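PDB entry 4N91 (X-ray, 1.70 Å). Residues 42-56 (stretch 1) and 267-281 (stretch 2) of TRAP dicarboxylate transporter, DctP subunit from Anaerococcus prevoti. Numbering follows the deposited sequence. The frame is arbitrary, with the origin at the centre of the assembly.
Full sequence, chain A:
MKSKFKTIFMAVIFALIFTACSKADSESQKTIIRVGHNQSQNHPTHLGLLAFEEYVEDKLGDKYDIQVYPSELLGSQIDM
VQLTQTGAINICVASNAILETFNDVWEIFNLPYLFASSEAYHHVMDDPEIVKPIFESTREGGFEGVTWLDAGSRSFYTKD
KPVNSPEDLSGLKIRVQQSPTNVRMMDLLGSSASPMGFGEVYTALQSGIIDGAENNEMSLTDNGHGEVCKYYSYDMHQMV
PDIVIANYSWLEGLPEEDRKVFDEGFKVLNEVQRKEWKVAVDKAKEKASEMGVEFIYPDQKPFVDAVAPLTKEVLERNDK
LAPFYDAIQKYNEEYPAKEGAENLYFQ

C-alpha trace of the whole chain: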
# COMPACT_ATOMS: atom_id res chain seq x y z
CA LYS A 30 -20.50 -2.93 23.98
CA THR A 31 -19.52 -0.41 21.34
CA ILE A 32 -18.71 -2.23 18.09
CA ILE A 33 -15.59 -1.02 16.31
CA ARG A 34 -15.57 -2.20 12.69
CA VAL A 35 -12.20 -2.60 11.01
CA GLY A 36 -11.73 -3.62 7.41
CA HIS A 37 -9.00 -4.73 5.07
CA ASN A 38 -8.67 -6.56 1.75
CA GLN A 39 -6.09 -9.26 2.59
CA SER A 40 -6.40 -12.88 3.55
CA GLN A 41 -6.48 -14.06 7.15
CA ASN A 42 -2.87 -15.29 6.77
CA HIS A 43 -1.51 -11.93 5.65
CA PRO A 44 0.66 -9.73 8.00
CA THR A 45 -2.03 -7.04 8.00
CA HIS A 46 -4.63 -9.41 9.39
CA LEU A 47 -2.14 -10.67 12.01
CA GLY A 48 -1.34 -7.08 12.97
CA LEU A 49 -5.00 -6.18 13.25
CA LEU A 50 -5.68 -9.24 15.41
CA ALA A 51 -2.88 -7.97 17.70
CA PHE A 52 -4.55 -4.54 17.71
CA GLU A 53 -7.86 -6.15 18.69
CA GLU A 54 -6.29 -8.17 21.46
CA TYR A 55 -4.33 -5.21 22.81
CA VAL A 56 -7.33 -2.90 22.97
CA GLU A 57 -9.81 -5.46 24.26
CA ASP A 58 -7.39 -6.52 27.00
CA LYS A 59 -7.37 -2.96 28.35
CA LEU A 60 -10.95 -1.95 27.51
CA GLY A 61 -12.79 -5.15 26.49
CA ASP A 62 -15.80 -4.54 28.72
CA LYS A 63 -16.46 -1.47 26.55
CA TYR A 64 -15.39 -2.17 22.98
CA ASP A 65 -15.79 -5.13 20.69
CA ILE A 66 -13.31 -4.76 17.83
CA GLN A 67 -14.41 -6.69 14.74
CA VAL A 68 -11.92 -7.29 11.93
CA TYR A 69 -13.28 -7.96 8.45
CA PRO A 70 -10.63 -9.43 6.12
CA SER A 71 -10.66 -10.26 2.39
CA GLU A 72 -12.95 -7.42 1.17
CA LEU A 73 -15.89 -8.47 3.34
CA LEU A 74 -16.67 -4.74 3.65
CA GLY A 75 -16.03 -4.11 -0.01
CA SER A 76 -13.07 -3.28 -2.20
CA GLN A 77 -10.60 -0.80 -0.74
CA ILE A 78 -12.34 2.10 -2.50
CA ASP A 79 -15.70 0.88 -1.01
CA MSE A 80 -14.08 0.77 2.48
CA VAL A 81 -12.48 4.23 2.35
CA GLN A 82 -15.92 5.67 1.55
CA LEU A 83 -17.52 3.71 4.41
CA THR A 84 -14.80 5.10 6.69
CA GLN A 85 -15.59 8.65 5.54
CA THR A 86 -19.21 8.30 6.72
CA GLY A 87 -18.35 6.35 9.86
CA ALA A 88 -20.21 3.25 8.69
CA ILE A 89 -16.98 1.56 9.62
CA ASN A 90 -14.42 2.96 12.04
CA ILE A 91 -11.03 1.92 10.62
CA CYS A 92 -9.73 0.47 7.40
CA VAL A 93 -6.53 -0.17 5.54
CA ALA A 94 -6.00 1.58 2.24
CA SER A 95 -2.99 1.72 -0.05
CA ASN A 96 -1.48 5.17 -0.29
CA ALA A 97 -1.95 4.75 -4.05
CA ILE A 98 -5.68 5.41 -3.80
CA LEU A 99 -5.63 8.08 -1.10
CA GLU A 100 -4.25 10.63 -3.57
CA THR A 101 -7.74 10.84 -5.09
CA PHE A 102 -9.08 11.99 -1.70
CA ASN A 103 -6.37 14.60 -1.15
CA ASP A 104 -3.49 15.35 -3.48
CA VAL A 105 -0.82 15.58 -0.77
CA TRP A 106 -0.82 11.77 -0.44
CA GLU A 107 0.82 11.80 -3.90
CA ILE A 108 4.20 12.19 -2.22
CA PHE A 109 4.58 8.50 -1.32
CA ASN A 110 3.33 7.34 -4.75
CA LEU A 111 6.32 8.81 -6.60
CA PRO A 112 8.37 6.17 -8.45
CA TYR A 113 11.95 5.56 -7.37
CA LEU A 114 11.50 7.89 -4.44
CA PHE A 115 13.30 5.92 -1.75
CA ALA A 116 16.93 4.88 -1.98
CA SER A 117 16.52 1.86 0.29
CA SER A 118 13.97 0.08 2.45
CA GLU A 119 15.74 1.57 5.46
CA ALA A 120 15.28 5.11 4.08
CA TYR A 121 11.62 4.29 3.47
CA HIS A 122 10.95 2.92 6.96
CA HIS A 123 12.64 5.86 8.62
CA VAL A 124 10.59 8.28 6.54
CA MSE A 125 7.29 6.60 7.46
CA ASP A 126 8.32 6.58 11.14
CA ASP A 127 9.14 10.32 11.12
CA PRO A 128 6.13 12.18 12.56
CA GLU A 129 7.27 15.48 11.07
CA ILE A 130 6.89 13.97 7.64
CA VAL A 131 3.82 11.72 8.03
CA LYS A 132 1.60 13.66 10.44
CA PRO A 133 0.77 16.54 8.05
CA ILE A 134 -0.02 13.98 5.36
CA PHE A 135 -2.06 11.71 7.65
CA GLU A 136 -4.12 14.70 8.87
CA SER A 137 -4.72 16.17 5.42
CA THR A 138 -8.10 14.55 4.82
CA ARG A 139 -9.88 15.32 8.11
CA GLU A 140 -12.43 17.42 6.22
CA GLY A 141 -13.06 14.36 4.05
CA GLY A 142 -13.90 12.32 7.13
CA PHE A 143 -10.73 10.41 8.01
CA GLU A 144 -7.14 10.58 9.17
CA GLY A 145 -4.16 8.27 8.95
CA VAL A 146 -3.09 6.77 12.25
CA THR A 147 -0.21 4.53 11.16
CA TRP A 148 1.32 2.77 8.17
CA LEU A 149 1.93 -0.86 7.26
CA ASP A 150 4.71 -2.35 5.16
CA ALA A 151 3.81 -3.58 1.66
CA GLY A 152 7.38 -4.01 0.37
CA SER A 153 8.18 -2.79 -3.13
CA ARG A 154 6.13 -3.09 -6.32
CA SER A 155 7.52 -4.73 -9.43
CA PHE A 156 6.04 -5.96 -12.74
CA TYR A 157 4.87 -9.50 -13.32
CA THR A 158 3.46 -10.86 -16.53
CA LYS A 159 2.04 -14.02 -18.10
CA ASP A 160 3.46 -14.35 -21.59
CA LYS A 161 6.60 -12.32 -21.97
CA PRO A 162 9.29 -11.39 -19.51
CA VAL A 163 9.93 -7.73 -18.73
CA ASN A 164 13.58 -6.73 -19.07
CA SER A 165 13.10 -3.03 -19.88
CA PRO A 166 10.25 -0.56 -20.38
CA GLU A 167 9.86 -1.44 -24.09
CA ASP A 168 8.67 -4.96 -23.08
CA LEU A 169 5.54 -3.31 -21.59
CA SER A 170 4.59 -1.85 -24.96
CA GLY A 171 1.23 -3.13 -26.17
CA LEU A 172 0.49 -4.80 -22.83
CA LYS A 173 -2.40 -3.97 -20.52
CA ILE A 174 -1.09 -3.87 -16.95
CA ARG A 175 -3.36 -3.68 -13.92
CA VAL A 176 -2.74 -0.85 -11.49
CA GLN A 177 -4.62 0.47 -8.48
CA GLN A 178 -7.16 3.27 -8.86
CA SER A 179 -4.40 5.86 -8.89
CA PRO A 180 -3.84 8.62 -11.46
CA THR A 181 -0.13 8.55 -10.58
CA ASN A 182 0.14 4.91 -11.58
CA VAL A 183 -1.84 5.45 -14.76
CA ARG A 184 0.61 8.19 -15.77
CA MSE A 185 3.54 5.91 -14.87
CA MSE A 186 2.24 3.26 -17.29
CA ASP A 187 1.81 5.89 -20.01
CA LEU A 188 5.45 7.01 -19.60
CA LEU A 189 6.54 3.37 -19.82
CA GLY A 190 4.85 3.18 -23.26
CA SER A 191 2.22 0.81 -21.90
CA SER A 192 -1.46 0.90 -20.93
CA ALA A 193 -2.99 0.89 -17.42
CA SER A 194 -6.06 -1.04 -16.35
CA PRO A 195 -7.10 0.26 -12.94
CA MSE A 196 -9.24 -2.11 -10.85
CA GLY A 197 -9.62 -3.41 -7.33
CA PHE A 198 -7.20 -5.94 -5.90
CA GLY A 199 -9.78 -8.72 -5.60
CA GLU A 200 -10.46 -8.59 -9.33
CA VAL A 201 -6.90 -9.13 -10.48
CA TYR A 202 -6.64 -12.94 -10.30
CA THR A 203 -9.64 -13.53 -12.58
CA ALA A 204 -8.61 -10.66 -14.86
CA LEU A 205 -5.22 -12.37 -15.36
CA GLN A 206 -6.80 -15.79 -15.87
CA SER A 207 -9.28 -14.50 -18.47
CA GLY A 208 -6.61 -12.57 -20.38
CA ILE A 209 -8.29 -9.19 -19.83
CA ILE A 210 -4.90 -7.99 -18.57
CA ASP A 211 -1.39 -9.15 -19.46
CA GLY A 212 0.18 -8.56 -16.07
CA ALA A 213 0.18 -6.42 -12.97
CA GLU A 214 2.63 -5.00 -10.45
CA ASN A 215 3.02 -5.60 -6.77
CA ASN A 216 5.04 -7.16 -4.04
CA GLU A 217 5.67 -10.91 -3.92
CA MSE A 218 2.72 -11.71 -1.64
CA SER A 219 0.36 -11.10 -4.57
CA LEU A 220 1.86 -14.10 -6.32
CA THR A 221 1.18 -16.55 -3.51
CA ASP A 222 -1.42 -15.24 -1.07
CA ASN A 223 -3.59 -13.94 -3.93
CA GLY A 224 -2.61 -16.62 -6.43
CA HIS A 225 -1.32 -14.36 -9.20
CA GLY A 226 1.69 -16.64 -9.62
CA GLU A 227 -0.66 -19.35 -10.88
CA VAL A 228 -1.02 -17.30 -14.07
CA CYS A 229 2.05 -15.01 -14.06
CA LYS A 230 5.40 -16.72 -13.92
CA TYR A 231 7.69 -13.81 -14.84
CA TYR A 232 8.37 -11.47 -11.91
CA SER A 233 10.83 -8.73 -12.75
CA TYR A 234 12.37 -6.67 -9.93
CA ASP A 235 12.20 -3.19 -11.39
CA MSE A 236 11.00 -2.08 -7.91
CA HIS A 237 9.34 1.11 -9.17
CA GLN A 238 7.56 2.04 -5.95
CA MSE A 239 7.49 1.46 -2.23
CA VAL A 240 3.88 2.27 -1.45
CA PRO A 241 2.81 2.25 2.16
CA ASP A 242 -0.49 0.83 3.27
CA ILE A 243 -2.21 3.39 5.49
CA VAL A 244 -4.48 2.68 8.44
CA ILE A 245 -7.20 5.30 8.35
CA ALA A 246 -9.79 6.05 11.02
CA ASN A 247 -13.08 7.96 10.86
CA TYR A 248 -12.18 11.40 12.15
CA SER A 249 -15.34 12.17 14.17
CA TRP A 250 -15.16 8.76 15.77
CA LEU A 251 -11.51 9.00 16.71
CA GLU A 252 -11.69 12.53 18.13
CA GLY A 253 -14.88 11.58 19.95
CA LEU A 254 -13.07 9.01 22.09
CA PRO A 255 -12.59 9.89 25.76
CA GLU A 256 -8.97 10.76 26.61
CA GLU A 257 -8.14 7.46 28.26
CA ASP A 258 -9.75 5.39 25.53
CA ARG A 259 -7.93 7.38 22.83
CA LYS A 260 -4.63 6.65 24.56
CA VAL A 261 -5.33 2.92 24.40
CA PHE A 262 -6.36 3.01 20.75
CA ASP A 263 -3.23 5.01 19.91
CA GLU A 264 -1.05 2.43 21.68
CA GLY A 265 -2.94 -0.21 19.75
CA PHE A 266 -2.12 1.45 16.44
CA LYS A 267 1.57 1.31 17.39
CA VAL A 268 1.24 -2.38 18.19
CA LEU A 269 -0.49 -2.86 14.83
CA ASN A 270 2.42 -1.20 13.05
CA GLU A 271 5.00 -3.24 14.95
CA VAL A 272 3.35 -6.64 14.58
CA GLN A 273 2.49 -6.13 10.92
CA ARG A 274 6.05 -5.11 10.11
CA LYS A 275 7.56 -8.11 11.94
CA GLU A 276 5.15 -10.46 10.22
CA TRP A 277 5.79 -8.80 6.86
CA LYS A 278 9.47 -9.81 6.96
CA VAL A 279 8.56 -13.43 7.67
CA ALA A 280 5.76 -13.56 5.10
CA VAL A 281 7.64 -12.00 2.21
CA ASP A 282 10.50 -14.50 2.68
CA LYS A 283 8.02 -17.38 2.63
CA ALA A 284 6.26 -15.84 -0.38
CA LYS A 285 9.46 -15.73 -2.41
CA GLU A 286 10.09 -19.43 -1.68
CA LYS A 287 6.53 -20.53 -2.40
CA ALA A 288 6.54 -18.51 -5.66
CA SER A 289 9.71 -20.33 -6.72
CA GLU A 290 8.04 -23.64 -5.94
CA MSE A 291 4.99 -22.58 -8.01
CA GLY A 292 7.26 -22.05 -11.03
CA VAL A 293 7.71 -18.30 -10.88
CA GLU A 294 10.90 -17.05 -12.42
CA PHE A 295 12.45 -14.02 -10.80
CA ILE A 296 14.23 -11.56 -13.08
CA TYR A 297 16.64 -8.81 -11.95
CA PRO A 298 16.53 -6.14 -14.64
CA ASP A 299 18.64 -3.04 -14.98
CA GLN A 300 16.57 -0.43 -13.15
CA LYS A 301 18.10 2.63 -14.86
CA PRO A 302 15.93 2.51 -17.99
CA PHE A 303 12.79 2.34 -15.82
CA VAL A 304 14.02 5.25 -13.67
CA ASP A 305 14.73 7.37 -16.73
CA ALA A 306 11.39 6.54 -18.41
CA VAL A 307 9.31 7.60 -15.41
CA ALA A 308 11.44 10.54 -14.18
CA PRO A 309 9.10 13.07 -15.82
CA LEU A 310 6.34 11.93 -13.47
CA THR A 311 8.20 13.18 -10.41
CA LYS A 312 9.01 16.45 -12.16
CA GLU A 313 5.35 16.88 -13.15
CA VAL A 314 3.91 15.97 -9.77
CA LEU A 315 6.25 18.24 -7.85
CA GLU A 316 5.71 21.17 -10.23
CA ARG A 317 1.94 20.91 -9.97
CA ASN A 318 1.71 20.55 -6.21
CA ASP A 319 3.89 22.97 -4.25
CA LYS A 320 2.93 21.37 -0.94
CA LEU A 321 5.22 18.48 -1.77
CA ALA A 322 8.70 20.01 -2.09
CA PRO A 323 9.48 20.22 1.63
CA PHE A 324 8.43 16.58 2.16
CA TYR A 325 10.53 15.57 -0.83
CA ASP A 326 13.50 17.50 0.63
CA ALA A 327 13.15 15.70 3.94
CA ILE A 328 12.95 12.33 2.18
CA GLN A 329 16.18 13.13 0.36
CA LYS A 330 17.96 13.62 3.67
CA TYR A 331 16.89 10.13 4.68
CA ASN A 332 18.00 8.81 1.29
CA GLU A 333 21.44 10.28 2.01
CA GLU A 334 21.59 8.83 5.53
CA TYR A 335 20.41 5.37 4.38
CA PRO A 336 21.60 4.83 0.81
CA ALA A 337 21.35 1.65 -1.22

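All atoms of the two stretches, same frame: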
# COMPACT_ATOMS: atom_id res chain seq x y z
N ASN A 42 -4.26 -14.91 6.53
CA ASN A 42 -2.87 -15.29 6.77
C ASN A 42 -1.89 -14.12 6.60
O ASN A 42 -0.72 -14.23 6.94
CB ASN A 42 -2.46 -16.40 5.82
CG ASN A 42 -3.20 -17.69 6.11
OD1 ASN A 42 -3.32 -18.10 7.27
ND2 ASN A 42 -3.70 -18.32 5.08
N HIS A 43 -2.39 -13.02 6.05
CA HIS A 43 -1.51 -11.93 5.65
C HIS A 43 -1.07 -11.13 6.90
O HIS A 43 -1.83 -10.99 7.84
CB HIS A 43 -2.32 -11.04 4.69
CG HIS A 43 -1.53 -9.96 4.03
ND1 HIS A 43 -1.20 -8.80 4.69
CD2 HIS A 43 -1.04 -9.83 2.78
CE1 HIS A 43 -0.52 -8.00 3.87
NE2 HIS A 43 -0.43 -8.61 2.70
N PRO A 44 0.16 -10.59 6.90
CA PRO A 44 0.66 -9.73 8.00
C PRO A 44 -0.32 -8.68 8.51
O PRO A 44 -0.37 -8.38 9.69
CB PRO A 44 1.88 -9.07 7.37
CG PRO A 44 2.41 -10.15 6.49
CD PRO A 44 1.17 -10.72 5.84
N THR A 45 -1.04 -8.03 7.61
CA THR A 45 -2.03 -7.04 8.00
C THR A 45 -3.14 -7.60 8.85
O THR A 45 -3.55 -6.97 9.82
CB THR A 45 -2.57 -6.35 6.73
OG1 THR A 45 -1.49 -5.61 6.16
CG2 THR A 45 -3.74 -5.42 7.04
N HIS A 46 -3.64 -8.79 8.53
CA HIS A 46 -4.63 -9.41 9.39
C HIS A 46 -4.02 -9.76 10.76
O HIS A 46 -4.64 -9.50 11.79
CB HIS A 46 -5.25 -10.65 8.74
CG HIS A 46 -6.42 -11.18 9.50
ND1 HIS A 46 -7.60 -10.50 9.63
CD2 HIS A 46 -6.57 -12.32 10.22
CE1 HIS A 46 -8.44 -11.19 10.38
NE2 HIS A 46 -7.84 -12.31 10.73
N LEU A 47 -2.80 -10.30 10.77
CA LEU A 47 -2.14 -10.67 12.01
C LEU A 47 -1.90 -9.42 12.86
O LEU A 47 -2.10 -9.46 14.07
CB LEU A 47 -0.82 -11.38 11.74
CG LEU A 47 -0.93 -12.62 10.86
CD1 LEU A 47 0.46 -13.21 10.60
CD2 LEU A 47 -1.83 -13.63 11.48
N GLY A 48 -1.49 -8.33 12.24
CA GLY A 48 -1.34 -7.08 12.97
C GLY A 48 -2.66 -6.59 13.55
O GLY A 48 -2.73 -6.11 14.70
N LEU A 49 -3.71 -6.67 12.77
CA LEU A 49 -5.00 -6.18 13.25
C LEU A 49 -5.56 -7.06 14.37
O LEU A 49 -6.22 -6.56 15.29
CB LEU A 49 -5.99 -5.99 12.10
CG LEU A 49 -5.71 -4.83 11.15
CD1 LEU A 49 -6.54 -4.92 9.90
CD2 LEU A 49 -5.95 -3.50 11.86
N LEU A 50 -5.29 -8.36 14.32
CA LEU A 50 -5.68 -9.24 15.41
C LEU A 50 -4.92 -8.83 16.68
O LEU A 50 -5.46 -8.87 17.79
CB LEU A 50 -5.40 -10.70 15.08
CG LEU A 50 -6.32 -11.36 14.05
CD1 LEU A 50 -5.93 -12.81 13.85
CD2 LEU A 50 -7.78 -11.24 14.47
N ALA A 51 -3.66 -8.43 16.53
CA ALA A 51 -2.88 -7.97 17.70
C ALA A 51 -3.45 -6.65 18.26
O ALA A 51 -3.56 -6.46 19.47
CB ALA A 51 -1.43 -7.81 17.32
N PHE A 52 -3.83 -5.76 17.35
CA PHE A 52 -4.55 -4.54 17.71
C PHE A 52 -5.81 -4.85 18.53
O PHE A 52 -6.03 -4.26 19.61
CB PHE A 52 -4.91 -3.79 16.42
CG PHE A 52 -5.91 -2.67 16.61
CD1 PHE A 52 -5.53 -1.47 17.18
CD2 PHE A 52 -7.22 -2.82 16.19
CE1 PHE A 52 -6.45 -0.42 17.35
CE2 PHE A 52 -8.15 -1.77 16.36
CZ PHE A 52 -7.75 -0.58 16.94
N GLU A 53 -6.62 -5.78 18.03
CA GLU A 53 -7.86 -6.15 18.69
C GLU A 53 -7.58 -6.69 20.08
O GLU A 53 -8.23 -6.31 21.07
CB GLU A 53 -8.60 -7.20 17.88
CG GLU A 53 -9.78 -7.80 18.60
CD GLU A 53 -10.55 -8.75 17.72
OE1 GLU A 53 -10.22 -8.84 16.52
OE2 GLU A 53 -11.50 -9.40 18.22
N GLU A 54 -6.60 -7.57 20.18
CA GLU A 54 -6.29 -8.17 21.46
C GLU A 54 -5.75 -7.12 22.45
O GLU A 54 -6.11 -7.10 23.63
CB GLU A 54 -5.28 -9.30 21.28
CG GLU A 54 -5.03 -10.07 22.58
CD GLU A 54 -4.03 -11.20 22.40
OE1 GLU A 54 -3.48 -11.32 21.28
OE2 GLU A 54 -3.81 -11.96 23.38
N TYR A 55 -4.89 -6.24 21.96
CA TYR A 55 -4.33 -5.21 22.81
C TYR A 55 -5.44 -4.34 23.39
O TYR A 55 -5.50 -4.11 24.61
CB TYR A 55 -3.32 -4.33 22.07
CG TYR A 55 -2.78 -3.24 22.95
CD1 TYR A 55 -1.72 -3.49 23.81
CD2 TYR A 55 -3.34 -1.97 22.95
CE1 TYR A 55 -1.23 -2.50 24.63
CE2 TYR A 55 -2.86 -0.97 23.78
CZ TYR A 55 -1.80 -1.25 24.62
OH TYR A 55 -1.32 -0.26 25.45
N VAL A 56 -6.32 -3.85 22.53
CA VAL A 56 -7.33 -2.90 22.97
C VAL A 56 -8.35 -3.58 23.87
O VAL A 56 -8.72 -3.04 24.91
CB VAL A 56 -8.03 -2.22 21.78
CG1 VAL A 56 -9.20 -1.39 22.26
CG2 VAL A 56 -7.04 -1.37 21.01
N LYS A 267 0.14 1.54 17.38
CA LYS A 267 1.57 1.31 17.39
C LYS A 267 1.86 -0.17 17.39
O LYS A 267 2.74 -0.66 16.69
CB LYS A 267 2.22 1.96 18.61
CG LYS A 267 3.72 1.90 18.56
CD LYS A 267 4.35 2.54 19.81
CE LYS A 267 3.80 3.94 20.09
NZ LYS A 267 4.37 4.50 21.36
N VAL A 268 1.10 -0.92 18.18
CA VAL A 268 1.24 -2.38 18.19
C VAL A 268 0.94 -2.97 16.81
O VAL A 268 1.65 -3.87 16.34
CB VAL A 268 0.32 -3.03 19.26
CG1 VAL A 268 0.28 -4.55 19.10
CG2 VAL A 268 0.80 -2.66 20.64
N LEU A 269 -0.11 -2.47 16.19
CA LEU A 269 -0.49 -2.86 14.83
C LEU A 269 0.68 -2.69 13.87
O LEU A 269 1.06 -3.59 13.13
CB LEU A 269 -1.66 -2.00 14.39
CG LEU A 269 -2.02 -2.00 12.92
CD1 LEU A 269 -2.29 -3.39 12.40
CD2 LEU A 269 -3.27 -1.10 12.74
N ASN A 270 1.27 -1.50 13.90
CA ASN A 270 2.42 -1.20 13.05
C ASN A 270 3.56 -2.18 13.32
O ASN A 270 4.15 -2.75 12.40
CB ASN A 270 2.86 0.25 13.30
CG ASN A 270 4.15 0.61 12.59
OD1 ASN A 270 5.23 0.53 13.17
ND2 ASN A 270 4.03 1.03 11.35
N GLU A 271 3.88 -2.39 14.58
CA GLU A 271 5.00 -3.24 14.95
C GLU A 271 4.80 -4.70 14.57
O GLU A 271 5.71 -5.33 14.02
CB GLU A 271 5.27 -3.13 16.45
CG GLU A 271 5.78 -1.73 16.83
CD GLU A 271 5.66 -1.43 18.29
OE1 GLU A 271 4.92 -2.15 19.00
OE2 GLU A 271 6.33 -0.48 18.76
N VAL A 272 3.62 -5.23 14.85
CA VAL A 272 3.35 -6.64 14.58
C VAL A 272 3.24 -6.89 13.09
O VAL A 272 3.84 -7.84 12.58
CB VAL A 272 2.07 -7.12 15.30
CG1 VAL A 272 1.68 -8.50 14.85
CG2 VAL A 272 2.29 -7.08 16.81
N GLN A 273 2.55 -6.01 12.37
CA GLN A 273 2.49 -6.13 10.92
C GLN A 273 3.86 -6.11 10.26
O GLN A 273 4.14 -6.92 9.38
CB GLN A 273 1.62 -5.04 10.32
CG GLN A 273 1.23 -5.31 8.89
CD GLN A 273 2.23 -4.84 7.87
OE1 GLN A 273 3.19 -4.12 8.18
NE2 GLN A 273 1.98 -5.21 6.61
N ARG A 274 4.73 -5.21 10.70
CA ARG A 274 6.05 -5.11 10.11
C ARG A 274 6.91 -6.34 10.40
O ARG A 274 7.63 -6.83 9.51
CB ARG A 274 6.74 -3.82 10.57
CG ARG A 274 6.17 -2.61 9.92
CD ARG A 274 6.53 -1.35 10.66
NE ARG A 274 7.95 -1.05 10.58
CZ ARG A 274 8.51 0.03 11.11
NH1 ARG A 274 7.78 0.91 11.79
NH2 ARG A 274 9.80 0.24 10.94
N LYS A 275 6.82 -6.88 11.61
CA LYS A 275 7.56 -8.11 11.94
C LYS A 275 7.05 -9.27 11.10
O LYS A 275 7.83 -10.08 10.56
CB LYS A 275 7.38 -8.42 13.42
CG LYS A 275 8.02 -9.72 13.92
CD LYS A 275 7.05 -10.90 13.82
CE LYS A 275 7.46 -12.08 14.68
NZ LYS A 275 6.54 -13.23 14.49
N GLU A 276 5.74 -9.35 10.97
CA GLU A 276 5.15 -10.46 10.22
C GLU A 276 5.41 -10.31 8.73
O GLU A 276 5.53 -11.31 8.02
CB GLU A 276 3.65 -10.56 10.51
CG GLU A 276 3.33 -10.93 11.94
CD GLU A 276 3.75 -12.34 12.34
OE1 GLU A 276 4.18 -13.15 11.48
OE2 GLU A 276 3.63 -12.65 13.53
N TRP A 277 5.51 -9.08 8.27
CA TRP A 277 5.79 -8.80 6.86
C TRP A 277 7.11 -9.44 6.44
O TRP A 277 7.20 -10.09 5.40
CB TRP A 277 5.82 -7.30 6.58
CG TRP A 277 6.15 -7.08 5.16
CD1 TRP A 277 7.36 -6.71 4.64
CD2 TRP A 277 5.27 -7.27 4.05
NE1 TRP A 277 7.28 -6.67 3.27
CE2 TRP A 277 6.01 -7.02 2.88
CE3 TRP A 277 3.92 -7.64 3.93
CZ2 TRP A 277 5.46 -7.13 1.61
CZ3 TRP A 277 3.38 -7.75 2.67
CH2 TRP A 277 4.15 -7.49 1.53
N LYS A 278 8.14 -9.26 7.26
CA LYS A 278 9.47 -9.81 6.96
C LYS A 278 9.42 -11.32 6.79
O LYS A 278 9.93 -11.86 5.81
CB LYS A 278 10.46 -9.42 8.07
CG LYS A 278 10.61 -7.92 8.25
CD LYS A 278 11.56 -7.59 9.39
CE LYS A 278 11.38 -6.16 9.90
NZ LYS A 278 11.89 -5.16 8.92
N VAL A 279 8.75 -11.99 7.72
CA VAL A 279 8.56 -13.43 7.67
C VAL A 279 7.80 -13.84 6.41
O VAL A 279 8.22 -14.74 5.67
CB VAL A 279 7.78 -13.90 8.93
CG1 VAL A 279 7.49 -15.39 8.87
CG2 VAL A 279 8.59 -13.59 10.19
N ALA A 280 6.67 -13.18 6.17
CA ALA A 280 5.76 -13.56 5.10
C ALA A 280 6.39 -13.37 3.73
O ALA A 280 6.20 -14.20 2.84
CB ALA A 280 4.48 -12.77 5.20
N VAL A 281 7.10 -12.28 3.54
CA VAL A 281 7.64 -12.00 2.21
C VAL A 281 8.74 -13.01 1.86
O VAL A 281 8.84 -13.46 0.72
CB VAL A 281 8.05 -10.50 2.06
CG1 VAL A 281 9.26 -10.19 2.87
CG2 VAL A 281 8.27 -10.15 0.59

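Two helices, 44-56 and 267-281, run roughly antiparallel, their directions 148° apart and their axes 7.7 Å apart at closest approach. No hydrogen bond crosses between them: each backbone is held mainly by its own i to i+4 ladder, the contact rests on shape and largely apolar packing, and 652 Å² is buried in all, both sides summed.

The close approach is made at Gly48, whose CA lies 4.4 Å from the CA of Gln273. A CB here would point toward the partner helix and sit about 3.1 Å from both Leu269 CD1 and Gln273 CB, so the absent side chain is what leaves room for this spacing.

Pro44 covers the most surface. In the first turn of its helix, its ring fits as a knob among Gln273, Glu276, Trp277 and Ala280; its CG lies 3.6 Å from Ala280 CB and 3.9 Å from Trp277 CE3. Proline suits the start of a helix, where its missing amide proton costs no ladder bond. His43, just before it, caps the helix by accepting from Thr45 N at its ND1 (3.0 Å), while its NE2 approaches the edge of the Trp277 ring, 3.9 Å from CZ3.

Leu269 is next. Its CA-to-CB bond points sideways, but with chi1 t and chi2 p its end comes nearer the other helix, placing CD1 3.4 Å from Gly48 C and 3.7 Å from Leu49 CD2. The glycine thus offers bare backbone for a leucine methyl to pack against.

Val268 extends the contact toward the C-terminal end of stretch 1. Its CG1 meets Ala51 CB at 4.1 Å, and its CG2 lies over one face of the Tyr55 ring, 4.1 Å from CD1. Small Ala51 also receives Val272, with CB and Val272 CG2 3.8 Å apart. The rule reads plainly: small residues on one helix, Gly48 and Ala51, against larger side chains on the other.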